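PDB 4MX6: TRAP-type C4-dicarboxylate:H+ symport system substrate-binding component DctP from Shewanella oneidensis, which probably captures C4-dicarboxylates such as succinate in the periplasm and delivers them to a TRAP-type, proton-coupled membrane transporter. Local coordinates for residues A[207-210]-A[216-219]; A[236-241]-A[287-292]; A[101-106]-A[114-119]; A[166-171]-A[305-310]; A[200-205]-A[225-230]. One frame throughout, in Å; residues are numbered along the deposited sequence.

Contact 1 (A[207-210]-A[216-219]); sequences TLLQ and GQEN
Leu209 meets Gln217 with both of its methyl groups. CD2 of Leu209 lies 3.9 Å from Gln217 CG, and CD1 of Leu209 lies 4.0 Å from the same carbon. The fork of the leucine thus closes on one methylene, and the two side chains cross at about a right angle. Leu209 CD2 also rests on the backbone of Gly216, 4.0 Å from its carbonyl carbon. The contact is apolar, small and buried.

The torsions of Gln217 explain which part it offers. CG sits between its own backbone N and carbonyl carbon (chi1 58°), and the chain then bends at chi2 (83°). This turns the CG methylene to the leucine and takes the amide away from it. Backbone bonds from Gly216 to Lys177 and Arg179 fix the start of the segment.

Two residues after Gln217, Asn219 ND2 hydrogen-bonds succinate, and Asn219 OD1 is bonded to Asn223 ND2. The contact therefore packs helix 205-210 against the chain that leads into the binding site. Strand 217-219 is an outer strand of a mixed four-stranded sheet, antiparallel to strand 160-163. Helix 184-191 touches it through Glu218, and Phe229 packs on both Leu209 and Gln217.

Contact 2 (A[236-241]-A[287-292]); sequences ITESNH and EDKQLI
Lys289 NZ is gripped by both oxygens of the Glu238 carboxylate. It lies 2.9 Å from Glu238 OE1 and 3.0 Å from Glu238 OE2. Each oxygen uses its syn lone pair, so the ammonium group sits in the mouth of the carboxylate. The salt bridge is bidentate on the carboxylate side. Both side chains are fully stretched, with CG opposite the backbone N (chi1 -170° in Glu238 and 177° in Lys289). The CA atoms of Glu238 and Lys289 are 10.0 Å apart, and the two chains bridge that gap, meeting at about a right angle.

A second, apolar point of contact is buried. The CD1 end of Ile236 touches the CG2 branch of Ile292 at 3.8 Å. Trp221 of helix 221-226 touches both Ile236 and Lys289.

Glu238 is the centre of an inverse gamma turn. Beyond it, Ser239 OG meets His241 ND1 in the plane of the imidazole, at 2.7 Å. His241 NE2 is hydrogen-bonded to Glu218 OE1.

The contact ties strand 235-237, an inner strand of the four-stranded sheet, to helix 260-295. It is the sheet-on-helix packing of an alpha/beta periplasmic binding-protein domain. One very long helix of this kind is a hallmark of TRAP solute-binding proteins.

Contact 3 (A[101-106]-A[114-119]); sequences SLSKFE and VFDLPF
Leu102 and Ser103 lie beside Phe115 and Asp116 in two irregular segments that pair in the same chain order, with the CA atoms of Ser103 and Asp116 6.2 Å apart. Each segment makes a short turn. Lys104 N bonds to Ser101 O in one, and Leu117 N bonds to Val114 O in the other.

Leu102 puts its CD1 methyl over the centre of the Phe115 ring. Its CG stands opposite the carbonyl carbon (chi1 -65°), which goes with CD1 reaching over that ring. The distance from CD1 of Leu102 to the centroid of the Phe115 ring is 3.6 Å, only 11° off the ring normal. This is a well-centred CH-pi contact. Leu102 CB approaches Phe115 CB at 4.1 Å. The Phe115 ring also meets the ring of Phe130, with the planes steeply inclined. Leu102 also touches Met247 of strand 243-251.

The polar half is a short bond. Ser103 OG donates to Asp116 OD1 at 2.6 Å. It arrives on the syn side, 17° out of the carboxylate plane. The other oxygen, Asp116 OD2, is bonded to Ser183 OG. A buried carboxylate thus has partners on both oxygens. A water lies 2.8 Å from Asp116 OD2 and 2.8 Å from Glu106 OE2. It stands between two acidic groups whose like charges would probably raise their affinity for protons.

Lys104 leaves the backbone away from segment 114-119. Its NZ pairs with Asp83 and hydrogen-bonds succinate. The contact therefore backs a loop of the ligand cleft, which in periplasmic binding proteins lies between the two lobes.

Contact 4 (A[166-171]-A[305-310]); sequences PLKQPS and PAERQQ
Lys168 and Glu307 meet at an oblique angle, where the loop after strand 160-163 packs on the start of helix 305-326. This is a surface contact between a loop and a helix start in the alpha/beta binding-protein fold. It lies away from the succinate site. Lys168 NZ donates to Glu307 OE1 at 3.1 Å, on the syn lone pair of that oxygen. The lysine chain is bent at chi2 (-73°), which folds its CD methylene alongside the carboxylate. Neither charge depends on this bridge alone. Lys168 NZ also bonds to Thr302 O, and Glu307 OE1 accepts from Ser304 N. A water also bridges the pair, accepting from Lys168 NZ and donating to Glu307 OE2.

Gln169 and Gln310 also cross obliquely, but their amide planes are nearly coplanar, 9° apart. Gln169 NE2 donates to Gln310 OE1 at 2.8 Å, and the bond is close to straight (168°). The donor lies in the carbonyl plane of Gln310, on a lone pair. Both glutamine chains are extended beyond CG, which lets their ends meet between loop and helix.

Next in the chain, Pro170 packs against the helix. Trp311 and Val314 of the same helix also touch its ring. Pro170 CG lies 3.8 Å from Gln310 O, and Pro170 CD packs on Gln310 CB at 4.0 Å.

Contact 5 (A[200-205]-A[225-230]); sequences KPFSEV and YSQKFY
Val205 and Phe202 close on Phe229, which follows the Schellman motif that ends helix 221-226. The tight part is apolar and buried. Val205 CG1 sits over one face of the Phe229 ring, 3.9 Å from its centroid and 28° off the normal. This is a CH-pi contact displaced toward the far end of the ring, where Val205 CG1 is 3.5 Å from Phe229 CZ. The valine and the ring cross at about a right angle. Phe202 reaches the same ring differently. Its CE1 comes to the edge of Phe229, near the ring plane, 3.8 Å from Phe229 CZ. Phe202 carries CG opposite its backbone N (chi1 -174°), which swings its ring across to segment 225-230. Phe229 is thus held on a face and at an edge at once.

The more open part involves Gln227, which is partly exposed. Its CG touches Phe202 CZ at 3.6 Å, and its amide plane stands almost perpendicular to the phenyl ring. The two side chains approach from opposite directions.

The contact borders the ligand pocket. The nearest atoms of the Phe202 side chain and the bound succinate are about 3 Å apart, and Phe202 also touches Asn219. Val205 lies beside Arg179, a succinate-binding residue whose NE bonds to Lys200 O.

Lys228 has the positive phi of the Schellman turn. Its side chain folds back so that NZ lies over one face of the Tyr225 ring. Lys228 NZ donates to Tyr225 O at 2.9 Å, while Lys228 N reaches Tyr225 O from the opposite face of the carbonyl plane.

From the N terminus, contact 3 comes first and closes a short loop, 101-119, on its own. Contact 4 then opens at 166 and does not close until 310, so its long loop encloses the other three. Inside it, contact 5 spans 200-230, and contact 1 is nested within that span. Contact 2 follows in series, from 236 to 292. No loops cross. Contacts 1 and 5 share the layer of Leu209, Gln217 and Phe229 next to the succinate site. Contact 2 joins the same sheet to helix 260-295. It touches contact 3 through His241 O and Phe119 N, and contact 4 through Thr237 OG1 and Leu167 N.

Contact 1 (A[207-210]-A[216-219])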
# COMPACT_ATOMS: atom_id res chain seq x y z
N THR A 207 13.12 -7.83 10.55
CA THR A 207 14.45 -8.34 10.81
C THR A 207 15.52 -7.33 10.40
O THR A 207 16.53 -7.18 11.09
CB THR A 207 14.68 -9.69 10.10
OG1 THR A 207 13.69 -10.63 10.55
CG2 THR A 207 16.07 -10.25 10.39
N LEU A 208 15.31 -6.62 9.29
CA LEU A 208 16.25 -5.59 8.88
C LEU A 208 16.35 -4.48 9.93
O LEU A 208 17.45 -4.00 10.21
CB LEU A 208 15.84 -5.02 7.53
CG LEU A 208 15.96 -5.98 6.34
CD1 LEU A 208 15.21 -5.43 5.13
CD2 LEU A 208 17.43 -6.24 5.99
N LEU A 209 15.22 -4.07 10.49
CA LEU A 209 15.21 -3.05 11.53
C LEU A 209 15.87 -3.58 12.80
O LEU A 209 16.70 -2.91 13.43
CB LEU A 209 13.79 -2.62 11.88
CG LEU A 209 12.97 -1.93 10.79
CD1 LEU A 209 11.52 -1.86 11.25
CD2 LEU A 209 13.50 -0.54 10.48
N GLN A 210 15.48 -4.79 13.19
CA GLN A 210 15.97 -5.40 14.43
C GLN A 210 17.50 -5.45 14.45
O GLN A 210 18.14 -5.14 15.45
CB GLN A 210 15.40 -6.81 14.56
CG GLN A 210 15.88 -7.57 15.78
CD GLN A 210 15.51 -9.02 15.71
OE1 GLN A 210 15.57 -9.65 14.65
NE2 GLN A 210 15.11 -9.58 16.84
N GLY A 216 15.78 2.85 9.31
CA GLY A 216 14.40 3.27 9.37
C GLY A 216 13.59 2.76 8.21
O GLY A 216 14.08 2.05 7.34
N GLN A 217 12.31 3.12 8.21
CA GLN A 217 11.39 2.73 7.15
C GLN A 217 10.20 3.68 7.17
O GLN A 217 10.19 4.65 7.94
CB GLN A 217 10.99 1.24 7.28
CG GLN A 217 10.33 0.84 8.60
CD GLN A 217 8.84 1.14 8.65
OE1 GLN A 217 8.07 0.60 7.86
NE2 GLN A 217 8.44 2.01 9.57
N GLU A 218 9.22 3.44 6.31
CA GLU A 218 8.00 4.26 6.26
C GLU A 218 6.81 3.31 6.17
O GLU A 218 6.81 2.37 5.37
CB GLU A 218 8.01 5.23 5.06
CG GLU A 218 8.33 4.54 3.73
CD GLU A 218 7.94 5.34 2.49
OE1 GLU A 218 7.76 6.57 2.57
OE2 GLU A 218 7.79 4.71 1.42
N ASN A 219 5.78 3.55 6.97
CA ASN A 219 4.61 2.68 6.92
C ASN A 219 3.45 3.26 7.71
O ASN A 219 3.59 4.26 8.42
CB ASN A 219 4.93 1.25 7.39
CG ASN A 219 4.41 0.23 6.40
OD1 ASN A 219 3.20 0.22 6.11
ND2 ASN A 219 5.29 -0.55 5.81

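Contact 2 (A[236-241]-A[287-292])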
# COMPACT_ATOMS: atom_id res chain seq x y z
N ILE A 236 9.01 7.42 16.15
CA ILE A 236 8.07 7.43 15.03
C ILE A 236 7.67 8.86 14.79
O ILE A 236 7.18 9.53 15.70
CB ILE A 236 6.81 6.59 15.34
CG1 ILE A 236 7.21 5.18 15.73
CG2 ILE A 236 5.84 6.60 14.14
CD1 ILE A 236 6.05 4.32 16.21
N THR A 237 7.90 9.35 13.58
CA THR A 237 7.59 10.72 13.23
C THR A 237 6.29 10.72 12.41
O THR A 237 6.20 10.07 11.37
CB THR A 237 8.76 11.35 12.47
OG1 THR A 237 9.93 11.36 13.30
CG2 THR A 237 8.45 12.77 12.08
N GLU A 238 5.28 11.41 12.93
CA GLU A 238 3.96 11.47 12.30
C GLU A 238 3.97 12.49 11.17
O GLU A 238 3.51 13.61 11.30
CB GLU A 238 2.89 11.78 13.34
CG GLU A 238 1.46 11.63 12.83
CD GLU A 238 0.43 11.57 13.96
OE1 GLU A 238 0.80 11.77 15.12
OE2 GLU A 238 -0.76 11.32 13.69
N SER A 239 4.51 12.04 10.05
CA SER A 239 4.78 12.85 8.88
C SER A 239 3.64 12.83 7.85
O SER A 239 3.51 13.76 7.07
CB SER A 239 6.06 12.33 8.25
OG SER A 239 6.02 10.92 8.17
N ASN A 240 2.85 11.76 7.82
CA ASN A 240 1.78 11.62 6.82
C ASN A 240 2.28 11.99 5.42
O ASN A 240 1.59 12.68 4.67
CB ASN A 240 0.57 12.49 7.20
CG ASN A 240 -0.09 12.02 8.48
OD1 ASN A 240 -0.46 10.86 8.61
ND2 ASN A 240 -0.27 12.94 9.42
N HIS A 241 3.46 11.50 5.05
CA HIS A 241 4.18 12.05 3.91
C HIS A 241 3.89 11.35 2.57
O HIS A 241 4.39 11.78 1.54
CB HIS A 241 5.68 12.02 4.17
CG HIS A 241 6.19 10.64 4.37
ND1 HIS A 241 6.19 10.02 5.60
CD2 HIS A 241 6.64 9.72 3.48
CE1 HIS A 241 6.63 8.78 5.45
NE2 HIS A 241 6.91 8.58 4.17
N GLU A 287 -6.84 3.07 16.07
CA GLU A 287 -6.63 2.08 17.13
C GLU A 287 -5.17 1.74 17.31
O GLU A 287 -4.67 1.66 18.43
CB GLU A 287 -7.42 0.80 16.86
CG GLU A 287 -7.22 -0.28 17.93
CD GLU A 287 -7.86 -1.64 17.60
OE1 GLU A 287 -8.39 -1.82 16.49
OE2 GLU A 287 -7.80 -2.54 18.49
N ASP A 288 -4.47 1.51 16.20
CA ASP A 288 -3.11 1.01 16.26
C ASP A 288 -2.12 2.10 16.65
O ASP A 288 -1.14 1.80 17.32
CB ASP A 288 -2.73 0.31 14.95
CG ASP A 288 -3.41 -1.04 14.78
OD1 ASP A 288 -4.15 -1.46 15.72
OD2 ASP A 288 -3.20 -1.67 13.73
N LYS A 289 -2.36 3.35 16.26
CA LYS A 289 -1.57 4.45 16.78
C LYS A 289 -1.66 4.44 18.31
O LYS A 289 -0.64 4.53 19.01
CB LYS A 289 -2.05 5.79 16.23
CG LYS A 289 -1.29 6.98 16.83
CD LYS A 289 -1.76 8.31 16.27
CE LYS A 289 -1.02 9.44 16.94
NZ LYS A 289 -1.55 10.76 16.48
N GLN A 290 -2.87 4.34 18.85
CA GLN A 290 -3.04 4.35 20.31
C GLN A 290 -2.37 3.15 20.99
O GLN A 290 -1.76 3.31 22.04
CB GLN A 290 -4.52 4.41 20.68
CG GLN A 290 -4.76 4.66 22.16
CD GLN A 290 -4.14 5.98 22.62
OE1 GLN A 290 -4.38 7.03 22.03
NE2 GLN A 290 -3.34 5.91 23.68
N LEU A 291 -2.46 1.96 20.39
CA LEU A 291 -1.80 0.80 20.99
C LEU A 291 -0.29 0.97 21.02
O LEU A 291 0.36 0.57 21.99
CB LEU A 291 -2.18 -0.47 20.25
CG LEU A 291 -3.64 -0.91 20.44
CD1 LEU A 291 -3.98 -2.06 19.52
CD2 LEU A 291 -3.95 -1.30 21.88
N ILE A 292 0.28 1.57 19.98
CA ILE A 292 1.72 1.85 19.97
C ILE A 292 2.08 2.83 21.08
O ILE A 292 3.04 2.63 21.83
CB ILE A 292 2.17 2.36 18.60
CG1 ILE A 292 2.10 1.21 17.59
CG2 ILE A 292 3.59 2.92 18.67
CD1 ILE A 292 2.21 1.66 16.15

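Contact 3 (A[101-106]-A[114-119])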
# COMPACT_ATOMS: atom_id res chain seq x y z
N SER A 101 0.44 -3.06 -2.83
CA SER A 101 0.61 -1.63 -2.80
C SER A 101 0.68 -1.07 -4.22
O SER A 101 1.33 -1.64 -5.10
CB SER A 101 1.92 -1.30 -2.09
OG SER A 101 2.21 0.08 -2.23
N LEU A 102 0.09 0.11 -4.39
CA LEU A 102 0.15 0.85 -5.65
C LEU A 102 1.60 1.13 -6.07
O LEU A 102 1.83 1.41 -7.24
CB LEU A 102 -0.67 2.14 -5.54
CG LEU A 102 -2.17 1.89 -5.34
CD1 LEU A 102 -2.88 3.11 -4.83
CD2 LEU A 102 -2.82 1.42 -6.63
N SER A 103 2.54 1.08 -5.12
CA SER A 103 3.95 1.31 -5.37
C SER A 103 4.65 0.17 -6.11
O SER A 103 5.79 0.32 -6.53
CB SER A 103 4.70 1.47 -4.04
OG SER A 103 4.02 2.34 -3.16
N LYS A 104 3.99 -0.97 -6.25
CA LYS A 104 4.68 -2.21 -6.63
C LYS A 104 4.36 -2.68 -8.05
O LYS A 104 4.52 -3.86 -8.37
CB LYS A 104 4.39 -3.32 -5.60
CG LYS A 104 5.01 -3.01 -4.22
CD LYS A 104 4.62 -4.00 -3.15
CE LYS A 104 5.19 -3.59 -1.79
NZ LYS A 104 4.65 -4.41 -0.67
N PHE A 105 3.93 -1.76 -8.91
CA PHE A 105 3.47 -2.11 -10.25
C PHE A 105 4.38 -1.64 -11.39
O PHE A 105 4.00 -1.77 -12.56
CB PHE A 105 2.06 -1.55 -10.46
CG PHE A 105 0.99 -2.31 -9.70
CD1 PHE A 105 0.51 -3.51 -10.17
CD2 PHE A 105 0.44 -1.80 -8.53
CE1 PHE A 105 -0.49 -4.21 -9.49
CE2 PHE A 105 -0.55 -2.49 -7.85
CZ PHE A 105 -1.02 -3.69 -8.35
N GLU A 106 5.57 -1.12 -11.08
CA GLU A 106 6.42 -0.50 -12.10
C GLU A 106 6.83 -1.42 -13.24
O GLU A 106 7.17 -0.94 -14.33
CB GLU A 106 7.66 0.15 -11.47
CG GLU A 106 7.31 1.39 -10.67
CD GLU A 106 8.49 2.06 -9.95
OE1 GLU A 106 9.59 1.47 -9.94
OE2 GLU A 106 8.30 3.17 -9.38
N VAL A 114 2.26 7.95 -9.74
CA VAL A 114 1.66 9.14 -9.18
C VAL A 114 1.32 8.96 -7.69
O VAL A 114 1.49 9.88 -6.90
CB VAL A 114 0.42 9.59 -9.99
CG1 VAL A 114 -0.70 8.55 -9.97
CG2 VAL A 114 -0.07 10.95 -9.50
N PHE A 115 0.86 7.77 -7.32
CA PHE A 115 0.44 7.53 -5.95
C PHE A 115 1.58 7.60 -4.94
O PHE A 115 1.32 7.78 -3.75
CB PHE A 115 -0.26 6.17 -5.85
CG PHE A 115 -1.68 6.18 -6.35
CD1 PHE A 115 -2.69 6.78 -5.61
CD2 PHE A 115 -2.01 5.54 -7.55
CE1 PHE A 115 -3.99 6.76 -6.06
CE2 PHE A 115 -3.32 5.52 -8.00
CZ PHE A 115 -4.31 6.13 -7.25
N ASP A 116 2.82 7.43 -5.39
CA ASP A 116 3.98 7.43 -4.50
C ASP A 116 4.54 8.83 -4.24
O ASP A 116 5.43 8.98 -3.42
CB ASP A 116 5.09 6.58 -5.11
CG ASP A 116 4.88 5.10 -4.94
OD1 ASP A 116 4.00 4.72 -4.14
OD2 ASP A 116 5.61 4.32 -5.60
N LEU A 117 4.09 9.84 -4.98
CA LEU A 117 4.71 11.16 -4.86
C LEU A 117 4.56 11.73 -3.45
O LEU A 117 3.46 11.74 -2.88
CB LEU A 117 4.15 12.13 -5.91
CG LEU A 117 4.48 11.78 -7.36
CD1 LEU A 117 3.80 12.74 -8.30
CD2 LEU A 117 5.99 11.78 -7.61
N PRO A 118 5.66 12.20 -2.86
CA PRO A 118 5.59 12.62 -1.46
C PRO A 118 4.77 13.90 -1.27
O PRO A 118 4.95 14.88 -1.99
CB PRO A 118 7.06 12.83 -1.09
CG PRO A 118 7.78 13.02 -2.42
CD PRO A 118 7.05 12.14 -3.36
N PHE A 119 3.88 13.86 -0.28
CA PHE A 119 3.01 14.97 0.09
C PHE A 119 2.05 15.38 -1.04
O PHE A 119 1.50 16.49 -1.03
CB PHE A 119 3.83 16.18 0.58
CG PHE A 119 4.61 15.90 1.84
CD1 PHE A 119 3.99 15.86 3.07
CD2 PHE A 119 5.98 15.68 1.78
CE1 PHE A 119 4.72 15.60 4.22
CE2 PHE A 119 6.70 15.42 2.93
CZ PHE A 119 6.07 15.39 4.15
O HOH W 1 5.82 3.05 -8.12

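Contact 4 (A[166-171]-A[305-310])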
# COMPACT_ATOMS: atom_id res chain seq x y z
N PRO A 166 14.53 11.26 16.05
CA PRO A 166 13.42 12.06 15.50
C PRO A 166 13.73 12.55 14.10
O PRO A 166 14.88 12.89 13.80
CB PRO A 166 13.32 13.25 16.46
CG PRO A 166 13.98 12.81 17.71
CD PRO A 166 15.04 11.82 17.31
N LEU A 167 12.71 12.64 13.27
CA LEU A 167 12.87 13.14 11.90
C LEU A 167 12.10 14.45 11.71
O LEU A 167 11.26 14.62 10.82
CB LEU A 167 12.49 12.05 10.89
CG LEU A 167 13.42 10.82 10.97
CD1 LEU A 167 12.82 9.64 10.25
CD2 LEU A 167 14.81 11.13 10.44
N LYS A 168 12.46 15.40 12.57
CA LYS A 168 11.80 16.69 12.63
C LYS A 168 11.99 17.51 11.37
O LYS A 168 11.09 18.23 10.94
CB LYS A 168 12.35 17.49 13.81
CG LYS A 168 11.80 17.06 15.15
CD LYS A 168 10.37 17.54 15.27
CE LYS A 168 9.96 17.77 16.71
NZ LYS A 168 8.72 18.59 16.75
N GLN A 169 13.18 17.40 10.79
CA GLN A 169 13.52 18.15 9.59
C GLN A 169 14.23 17.24 8.62
O GLN A 169 14.82 16.23 9.03
CB GLN A 169 14.43 19.33 9.92
CG GLN A 169 13.79 20.34 10.85
CD GLN A 169 14.77 21.40 11.32
OE1 GLN A 169 15.56 21.16 12.22
NE2 GLN A 169 14.71 22.57 10.70
N PRO A 170 14.17 17.58 7.33
CA PRO A 170 14.83 16.75 6.32
C PRO A 170 16.28 16.44 6.65
O PRO A 170 16.74 15.34 6.35
CB PRO A 170 14.73 17.60 5.05
CG PRO A 170 13.52 18.40 5.26
CD PRO A 170 13.40 18.68 6.72
N SER A 171 17.00 17.40 7.24
CA SER A 171 18.41 17.20 7.56
C SER A 171 18.63 15.99 8.48
O SER A 171 19.69 15.38 8.46
CB SER A 171 19.02 18.47 8.18
OG SER A 171 18.36 18.83 9.38
N PRO A 305 3.93 23.15 11.90
CA PRO A 305 3.59 23.51 10.53
C PRO A 305 4.82 23.86 9.69
O PRO A 305 4.91 23.43 8.54
CB PRO A 305 2.70 24.73 10.71
CG PRO A 305 2.05 24.50 12.03
CD PRO A 305 3.11 23.87 12.89
N ALA A 306 5.75 24.63 10.25
CA ALA A 306 6.95 24.98 9.52
C ALA A 306 7.82 23.76 9.27
O ALA A 306 8.44 23.66 8.22
CB ALA A 306 7.75 26.06 10.26
N GLU A 307 7.87 22.84 10.23
CA GLU A 307 8.63 21.62 10.04
C GLU A 307 8.04 20.81 8.90
O GLU A 307 8.76 20.33 8.03
CB GLU A 307 8.67 20.81 11.33
CG GLU A 307 9.65 21.40 12.33
CD GLU A 307 9.52 20.85 13.74
OE1 GLU A 307 8.49 20.22 14.09
OE2 GLU A 307 10.46 21.08 14.53
N ARG A 308 6.72 20.64 8.88
CA ARG A 308 6.09 19.92 7.79
C ARG A 308 6.42 20.59 6.45
O ARG A 308 6.73 19.91 5.47
CB ARG A 308 4.57 19.81 7.97
CG ARG A 308 3.88 19.02 6.83
CD ARG A 308 2.36 19.14 6.84
NE ARG A 308 1.71 18.21 5.91
CZ ARG A 308 1.41 18.45 4.64
NH1 ARG A 308 1.67 19.63 4.09
NH2 ARG A 308 0.82 17.51 3.91
N GLN A 309 6.33 21.91 6.41
CA GLN A 309 6.55 22.61 5.14
C GLN A 309 7.98 22.41 4.64
O GLN A 309 8.21 22.33 3.43
CB GLN A 309 6.22 24.10 5.26
CG GLN A 309 6.15 24.80 3.90
CD GLN A 309 5.01 24.27 3.03
OE1 GLN A 309 3.88 24.13 3.49
NE2 GLN A 309 5.32 23.96 1.79
N GLN A 310 8.95 22.31 5.55
CA GLN A 310 10.32 22.05 5.12
C GLN A 310 10.41 20.70 4.40
O GLN A 310 11.06 20.57 3.37
CB GLN A 310 11.29 22.09 6.31
CG GLN A 310 11.48 23.50 6.86
CD GLN A 310 12.43 23.62 8.04
OE1 GLN A 310 12.69 22.69 8.78
NE2 GLN A 310 12.93 24.82 8.23
O HOH W 2 11.20 20.24 8.94
O HOH W 3 10.28 20.80 17.33

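Contact 5 (A[200-205]-A[225-230])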
# COMPACT_ATOMS: atom_id res chain seq x y z
N LYS A 200 13.43 -3.67 -0.51
CA LYS A 200 13.35 -5.00 0.10
C LYS A 200 11.89 -5.42 0.24
O LYS A 200 11.03 -4.59 0.45
CB LYS A 200 14.00 -5.03 1.49
CG LYS A 200 15.49 -4.77 1.51
CD LYS A 200 16.27 -5.93 0.93
CE LYS A 200 17.76 -5.68 0.97
NZ LYS A 200 18.53 -6.87 0.55
N PRO A 201 11.62 -6.73 0.17
CA PRO A 201 10.25 -7.21 0.37
C PRO A 201 9.76 -7.00 1.81
O PRO A 201 10.55 -7.02 2.76
CB PRO A 201 10.35 -8.70 0.05
CG PRO A 201 11.75 -9.03 0.23
CD PRO A 201 12.55 -7.83 -0.12
N PHE A 202 8.46 -6.84 1.94
CA PHE A 202 7.84 -6.52 3.21
C PHE A 202 8.18 -7.55 4.28
O PHE A 202 8.36 -7.19 5.44
CB PHE A 202 6.33 -6.42 3.04
CG PHE A 202 5.60 -5.96 4.26
CD1 PHE A 202 5.82 -4.70 4.78
CD2 PHE A 202 4.66 -6.78 4.87
CE1 PHE A 202 5.11 -4.26 5.88
CE2 PHE A 202 3.94 -6.33 5.96
CZ PHE A 202 4.18 -5.07 6.47
N SER A 203 8.25 -8.82 3.90
CA SER A 203 8.50 -9.88 4.88
C SER A 203 9.83 -9.73 5.63
O SER A 203 9.99 -10.31 6.71
CB SER A 203 8.45 -11.23 4.18
OG SER A 203 9.52 -11.37 3.26
N GLU A 204 10.77 -8.98 5.07
CA GLU A 204 12.09 -8.83 5.69
C GLU A 204 12.22 -7.63 6.62
O GLU A 204 13.22 -7.48 7.30
CB GLU A 204 13.14 -8.66 4.59
CG GLU A 204 13.33 -9.87 3.69
CD GLU A 204 14.47 -9.68 2.70
OE1 GLU A 204 15.34 -8.83 2.95
OE2 GLU A 204 14.50 -10.39 1.68
N VAL A 205 11.24 -6.75 6.64
CA VAL A 205 11.44 -5.44 7.24
C VAL A 205 11.73 -5.52 8.74
O VAL A 205 12.66 -4.88 9.22
CB VAL A 205 10.28 -4.49 6.96
CG1 VAL A 205 10.49 -3.16 7.65
CG2 VAL A 205 10.16 -4.27 5.45
N TYR A 225 2.22 -1.42 13.84
CA TYR A 225 1.75 -2.17 15.00
C TYR A 225 1.76 -3.67 14.78
O TYR A 225 2.35 -4.43 15.56
CB TYR A 225 0.34 -1.71 15.42
CG TYR A 225 -0.18 -2.54 16.56
CD1 TYR A 225 0.37 -2.43 17.83
CD2 TYR A 225 -1.19 -3.48 16.37
CE1 TYR A 225 -0.08 -3.21 18.88
CE2 TYR A 225 -1.64 -4.26 17.42
CZ TYR A 225 -1.09 -4.12 18.67
OH TYR A 225 -1.54 -4.91 19.72
N SER A 226 1.13 -4.11 13.69
CA SER A 226 0.94 -5.54 13.48
C SER A 226 2.25 -6.28 13.21
O SER A 226 2.36 -7.46 13.53
CB SER A 226 -0.09 -5.83 12.38
OG SER A 226 0.29 -5.28 11.14
N GLN A 227 3.25 -5.61 12.64
CA GLN A 227 4.56 -6.22 12.40
C GLN A 227 5.59 -5.91 13.49
O GLN A 227 6.73 -6.34 13.40
CB GLN A 227 5.12 -5.80 11.03
CG GLN A 227 4.28 -6.29 9.85
CD GLN A 227 4.07 -7.81 9.76
OE1 GLN A 227 4.84 -8.61 10.30
NE2 GLN A 227 3.04 -8.20 9.07
N LYS A 228 5.18 -5.12 14.49
CA LYS A 228 6.02 -4.80 15.66
C LYS A 228 7.25 -3.96 15.30
O LYS A 228 8.26 -4.01 16.01
CB LYS A 228 6.42 -6.05 16.46
CG LYS A 228 5.24 -6.91 16.85
CD LYS A 228 4.20 -6.15 17.64
CE LYS A 228 2.85 -6.85 17.61
NZ LYS A 228 1.75 -5.94 18.02
N PHE A 229 7.15 -3.17 14.24
CA PHE A 229 8.26 -2.30 13.89
C PHE A 229 8.57 -1.33 15.05
O PHE A 229 9.71 -0.94 15.24
CB PHE A 229 7.98 -1.47 12.63
CG PHE A 229 7.74 -2.28 11.36
CD1 PHE A 229 8.17 -3.59 11.20
CD2 PHE A 229 7.07 -1.68 10.30
CE1 PHE A 229 7.92 -4.27 10.01
CE2 PHE A 229 6.83 -2.34 9.14
CZ PHE A 229 7.25 -3.64 8.98
N TYR A 230 7.54 -0.96 15.80
CA TYR A 230 7.71 -0.02 16.91
C TYR A 230 8.55 -0.60 18.05
O TYR A 230 9.01 0.15 18.90
CB TYR A 230 6.36 0.47 17.44
CG TYR A 230 5.53 -0.59 18.14
CD1 TYR A 230 4.78 -1.51 17.42
CD2 TYR A 230 5.49 -0.67 19.53
CE1 TYR A 230 4.02 -2.48 18.07
CE2 TYR A 230 4.73 -1.64 20.17
CZ TYR A 230 4.01 -2.55 19.44
OH TYR A 230 3.23 -3.51 20.06